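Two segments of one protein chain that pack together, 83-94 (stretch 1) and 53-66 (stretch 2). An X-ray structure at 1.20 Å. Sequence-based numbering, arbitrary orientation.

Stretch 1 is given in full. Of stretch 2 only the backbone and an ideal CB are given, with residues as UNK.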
# COMPACT_ATOMS: atom_id res chain seq x y z
N GLY A 83 19.98 -4.19 -0.74
CA GLY A 83 19.81 -5.10 0.38
C GLY A 83 18.35 -5.22 0.74
O GLY A 83 17.86 -6.30 1.09
N ALA A 84 17.63 -4.10 0.67
CA ALA A 84 16.21 -4.08 0.98
C ALA A 84 15.41 -4.81 -0.09
O ALA A 84 14.44 -5.51 0.21
CB ALA A 84 15.73 -2.65 1.12
N GLU A 85 15.81 -4.65 -1.35
CA GLU A 85 15.10 -5.31 -2.44
C GLU A 85 15.16 -6.83 -2.32
O GLU A 85 14.29 -7.53 -2.84
CB GLU A 85 15.65 -4.82 -3.79
CG GLU A 85 15.35 -3.34 -4.01
CD GLU A 85 15.98 -2.74 -5.25
OE1 GLU A 85 17.05 -3.21 -5.67
OE2 GLU A 85 15.40 -1.77 -5.78
N GLN A 86 16.16 -7.34 -1.62
CA GLN A 86 16.27 -8.78 -1.43
C GLN A 86 15.17 -9.31 -0.52
O GLN A 86 14.89 -10.51 -0.51
CB GLN A 86 17.64 -9.15 -0.85
CG GLN A 86 18.77 -9.09 -1.87
CD GLN A 86 18.54 -10.03 -3.04
OE1 GLN A 86 18.20 -11.19 -2.85
NE2 GLN A 86 18.73 -9.52 -4.25
N LEU A 87 14.53 -8.42 0.24
CA LEU A 87 13.47 -8.83 1.16
C LEU A 87 12.06 -8.58 0.64
O LEU A 87 11.08 -8.98 1.28
CB LEU A 87 13.64 -8.14 2.51
CG LEU A 87 14.98 -8.36 3.21
CD1 LEU A 87 14.90 -7.84 4.64
CD2 LEU A 87 15.35 -9.83 3.21
N LEU A 88 11.93 -7.92 -0.50
CA LEU A 88 10.61 -7.64 -1.05
C LEU A 88 9.85 -8.94 -1.34
O LEU A 88 10.41 -9.88 -1.91
CB LEU A 88 10.73 -6.80 -2.32
CG LEU A 88 11.24 -5.37 -2.13
CD1 LEU A 88 11.50 -4.73 -3.48
CD2 LEU A 88 10.22 -4.56 -1.33
N GLY A 89 8.58 -8.97 -0.95
CA GLY A 89 7.76 -10.14 -1.18
C GLY A 89 7.92 -11.26 -0.16
O GLY A 89 7.46 -12.37 -0.40
N THR A 90 8.56 -10.97 0.97
CA THR A 90 8.77 -12.00 1.99
C THR A 90 8.07 -11.75 3.32
O THR A 90 8.47 -12.30 4.35
CB THR A 90 10.28 -12.23 2.26
OG1 THR A 90 10.84 -11.08 2.91
CG2 THR A 90 11.03 -12.49 0.96
N SER A 91 7.04 -10.91 3.32
CA SER A 91 6.29 -10.63 4.55
C SER A 91 4.80 -10.70 4.24
O SER A 91 4.41 -11.09 3.14
CB SER A 91 6.65 -9.25 5.11
OG SER A 91 6.05 -8.21 4.36
N PHE A 92 3.97 -10.30 5.20
CA PHE A 92 2.53 -10.33 5.00
C PHE A 92 2.06 -9.34 3.93
O PHE A 92 1.00 -9.51 3.34
CB PHE A 92 1.81 -10.02 6.31
CG PHE A 92 1.77 -8.56 6.65
CD1 PHE A 92 0.71 -7.76 6.24
CD2 PHE A 92 2.81 -7.97 7.36
CE1 PHE A 92 0.69 -6.40 6.53
CE2 PHE A 92 2.80 -6.61 7.65
CZ PHE A 92 1.73 -5.82 7.23
N LEU A 93 2.86 -8.30 3.68
CA LEU A 93 2.47 -7.29 2.70
C LEU A 93 2.18 -7.90 1.34
O LEU A 93 2.89 -8.78 0.86
CB LEU A 93 3.57 -6.23 2.58
CG LEU A 93 3.80 -5.41 3.86
CD1 LEU A 93 5.13 -4.69 3.77
CD2 LEU A 93 2.66 -4.43 4.08
N THR A 94 1.12 -7.41 0.71
CA THR A 94 0.72 -7.93 -0.59
C THR A 94 1.14 -7.03 -1.74
O THR A 94 1.29 -5.81 -1.57
CB THR A 94 -0.80 -8.14 -0.67
OG1 THR A 94 -1.46 -6.87 -0.54
CG2 THR A 94 -1.27 -9.08 0.44
N UNK A 53 2.46 -11.45 15.19
CA UNK A 53 3.83 -11.80 14.82
C UNK A 53 4.02 -11.62 13.32
O UNK A 53 4.66 -12.44 12.65
CB UNK A 53 4.16 -13.24 15.23
N UNK A 54 3.45 -10.54 12.80
CA UNK A 54 3.57 -10.23 11.38
C UNK A 54 4.53 -9.05 11.22
O UNK A 54 4.92 -8.71 10.11
CB UNK A 54 2.20 -9.92 10.77
N UNK A 55 4.90 -8.44 12.34
CA UNK A 55 5.79 -7.29 12.34
C UNK A 55 7.24 -7.76 12.40
O UNK A 55 7.92 -7.62 13.41
CB UNK A 55 5.47 -6.36 13.51
N UNK A 56 7.69 -8.34 11.29
CA UNK A 56 9.04 -8.87 11.17
C UNK A 56 10.01 -7.85 10.58
O UNK A 56 9.61 -6.77 10.13
CB UNK A 56 9.03 -10.13 10.31
N UNK A 57 11.29 -8.21 10.58
CA UNK A 57 12.32 -7.36 10.01
C UNK A 57 11.96 -7.12 8.54
O UNK A 57 12.00 -5.99 8.06
CB UNK A 57 13.71 -7.99 10.15
N UNK A 58 11.60 -8.19 7.85
CA UNK A 58 11.23 -8.10 6.44
C UNK A 58 10.07 -7.15 6.21
O UNK A 58 10.10 -6.33 5.29
CB UNK A 58 10.87 -9.49 5.90
N UNK A 59 9.04 -7.24 7.04
CA UNK A 59 7.88 -6.36 6.89
C UNK A 59 8.26 -4.89 7.01
O UNK A 59 7.86 -4.07 6.19
CB UNK A 59 6.82 -6.71 7.94
N UNK A 60 9.04 -4.56 8.04
CA UNK A 60 9.46 -3.18 8.24
C UNK A 60 10.34 -2.70 7.10
O UNK A 60 10.20 -1.56 6.64
CB UNK A 60 10.20 -3.04 9.57
N UNK A 61 11.25 -3.55 6.64
CA UNK A 61 12.12 -3.19 5.54
C UNK A 61 11.29 -2.91 4.28
O UNK A 61 11.54 -1.93 3.57
CB UNK A 61 13.14 -4.30 5.28
N UNK A 62 10.29 -3.74 4.02
CA UNK A 62 9.44 -3.53 2.85
C UNK A 62 8.67 -2.23 2.98
O UNK A 62 8.54 -1.47 2.02
CB UNK A 62 8.47 -4.70 2.67
N UNK A 63 8.14 -1.96 4.17
CA UNK A 63 7.41 -0.72 4.39
C UNK A 63 8.28 0.48 4.08
O UNK A 63 7.86 1.39 3.36
CB UNK A 63 6.90 -0.64 5.83
N UNK A 64 9.50 0.49 4.62
CA UNK A 64 10.40 1.62 4.38
C UNK A 64 10.77 1.73 2.90
O UNK A 64 10.89 2.84 2.37
CB UNK A 64 11.67 1.48 5.23
N UNK A 65 10.96 0.60 2.24
CA UNK A 65 11.30 0.62 0.83
C UNK A 65 10.17 1.23 0.01
O UNK A 65 10.39 2.10 -0.84
CB UNK A 65 11.61 -0.79 0.34
N UNK A 66 8.94 0.79 0.28
CA UNK A 66 7.79 1.31 -0.44
C UNK A 66 7.65 2.82 -0.22
O UNK A 66 7.22 3.54 -1.13
CB UNK A 66 6.52 0.59 0.00

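Position 53 has phi/psi of 58/41, a left-handed backbone that favours glycine or asparagine without excluding others, and stretch 1 is out of reach. It is Arg53, closing the preceding helix in a Schellman motif.

At 54 the CB points toward stretch 1, 4.0 Å from Phe92 CD2. Anything with an aliphatic start would suit: leucine, methionine, lysine or arginine. Lys54 lays its CB against the ring, and a water joins its backbone O to Phe92 N.

Position 55 points away, so stretch 1 sets no rule; it is Leu55. Position 56 directly precedes a helix, where serine, threonine, aspartate or asparagine can cap. Thr56 does, its OG1 accepting from the N of residue 59 at 3.1 Å, while a water links OG1 to Thr90 O.

At 57 the CB points sideways, and only a longer side chain could reach Leu87. Leu57 does so, CD1 to Leu87 CD1 at 3.3 Å.

Position 58 is tight: its CB already lies 3.4 Å from Thr90 OG1 and near Ser91 CB and Leu87 CD1. Small residues suit, and Ala58 fills the space. The CB of 59, sideways, sits 3.8 Å from Ser91 CB and 4.0 Å from Phe92 CE2, again favouring a small residue; it is Ala59.

Position 60 points away and is Leu60. At 61 the ideal CB lies 4.0 Å from Leu87 CD1, with Ala84 beyond, an apolar site for valine, isoleucine or leucine. Val61 brings CG1 to 3.7 Å from Ala84 CB.

The CB of 62 points toward a turn and the residue after it, which offer donors, Gly89 N and Ser91 OG, so an acceptor on a flexible arm is wanted: glutamate, or perhaps glutamine. Glu62 takes Gly89 N on OE2 at 2.8 Å, nearly straight at 171°, and Ser91 OG on OE1 at 2.6 Å. Its CB also packs on Leu93 CD1 at 3.5 Å.

At 63 the CB points sideways, 4.9 Å from Leu93 CD1, so a long apolar chain can profit. Met63 reaches the edge of the Phe92 ring, CE to CZ 4.0 Å, and packs CG on Leu93 CD1.

Position 64 is out of reach; it is Leu64. At 65 the CB faces Leu88 CD2 and Ala84 CB, with the Glu85 carboxylate farther out. Leucine or phenylalanine would fill the apolar part, but a hydroxyl at the tip can also use the acid. Tyr65 receives Leu88 CD1 over one ring face and donates from OH to Glu85 OE2 at 2.5 Å. Position 66, sideways and without contact, is Val66.

Stretch 2 (53-66) RKLTLAALVEMLYV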
# COMPACT_ATOMS: atom_id res chain seq x y z
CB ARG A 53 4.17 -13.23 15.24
CG ARG A 53 5.67 -13.46 15.31
CD ARG A 53 6.02 -14.81 15.91
NE ARG A 53 7.45 -14.92 16.16
CZ ARG A 53 8.39 -14.88 15.22
NH1 ARG A 53 8.05 -14.72 13.94
NH2 ARG A 53 9.67 -14.98 15.54
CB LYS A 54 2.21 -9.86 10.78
CG LYS A 54 1.23 -11.02 10.70
CD LYS A 54 -0.09 -10.57 10.11
CE LYS A 54 -1.09 -11.72 10.03
NZ LYS A 54 -2.40 -11.27 9.49
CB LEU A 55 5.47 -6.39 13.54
CG LEU A 55 5.99 -4.95 13.54
CD1 LEU A 55 5.56 -4.24 12.26
CD2 LEU A 55 5.43 -4.23 14.75
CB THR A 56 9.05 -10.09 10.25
OG1 THR A 56 8.60 -9.70 8.95
CG2 THR A 56 8.13 -11.17 10.80
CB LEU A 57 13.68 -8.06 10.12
CG LEU A 57 14.92 -7.47 9.44
CD1 LEU A 57 14.87 -7.70 7.94
CD2 LEU A 57 15.02 -6.00 9.76
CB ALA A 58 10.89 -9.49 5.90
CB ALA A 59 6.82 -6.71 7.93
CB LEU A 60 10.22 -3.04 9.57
CG LEU A 60 9.38 -3.00 10.85
CD1 LEU A 60 8.46 -1.79 10.83
CD2 LEU A 60 8.57 -4.28 10.98
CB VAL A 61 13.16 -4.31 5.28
CG1 VAL A 61 13.84 -4.11 3.94
CG2 VAL A 61 14.20 -4.29 6.40
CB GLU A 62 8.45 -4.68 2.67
CG GLU A 62 9.08 -5.96 2.18
CD GLU A 62 8.05 -6.89 1.56
OE1 GLU A 62 7.55 -7.78 2.27
OE2 GLU A 62 7.75 -6.70 0.37
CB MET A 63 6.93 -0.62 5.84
CG MET A 63 5.84 -1.60 6.19
SD MET A 63 5.37 -1.44 7.91
CE MET A 63 4.23 -2.80 8.08
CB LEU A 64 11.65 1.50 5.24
CG LEU A 64 11.41 1.60 6.76
CD1 LEU A 64 12.71 1.37 7.50
CD2 LEU A 64 10.82 2.97 7.09
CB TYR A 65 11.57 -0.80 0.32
CG TYR A 65 11.99 -0.84 -1.13
CD1 TYR A 65 13.33 -0.70 -1.49
CD2 TYR A 65 11.05 -0.97 -2.15
CE1 TYR A 65 13.72 -0.69 -2.82
CE2 TYR A 65 11.43 -0.96 -3.49
CZ TYR A 65 12.76 -0.82 -3.81
OH TYR A 65 13.15 -0.80 -5.14
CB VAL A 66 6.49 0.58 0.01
CG1 VAL A 66 5.27 1.24 -0.61
CG2 VAL A 66 6.56 -0.88 -0.42
O HOH W 1 4.97 -10.52 8.00
O HOH W 2 8.47 -11.77 7.22
O HOH W 3 5.74 -9.22 0.96
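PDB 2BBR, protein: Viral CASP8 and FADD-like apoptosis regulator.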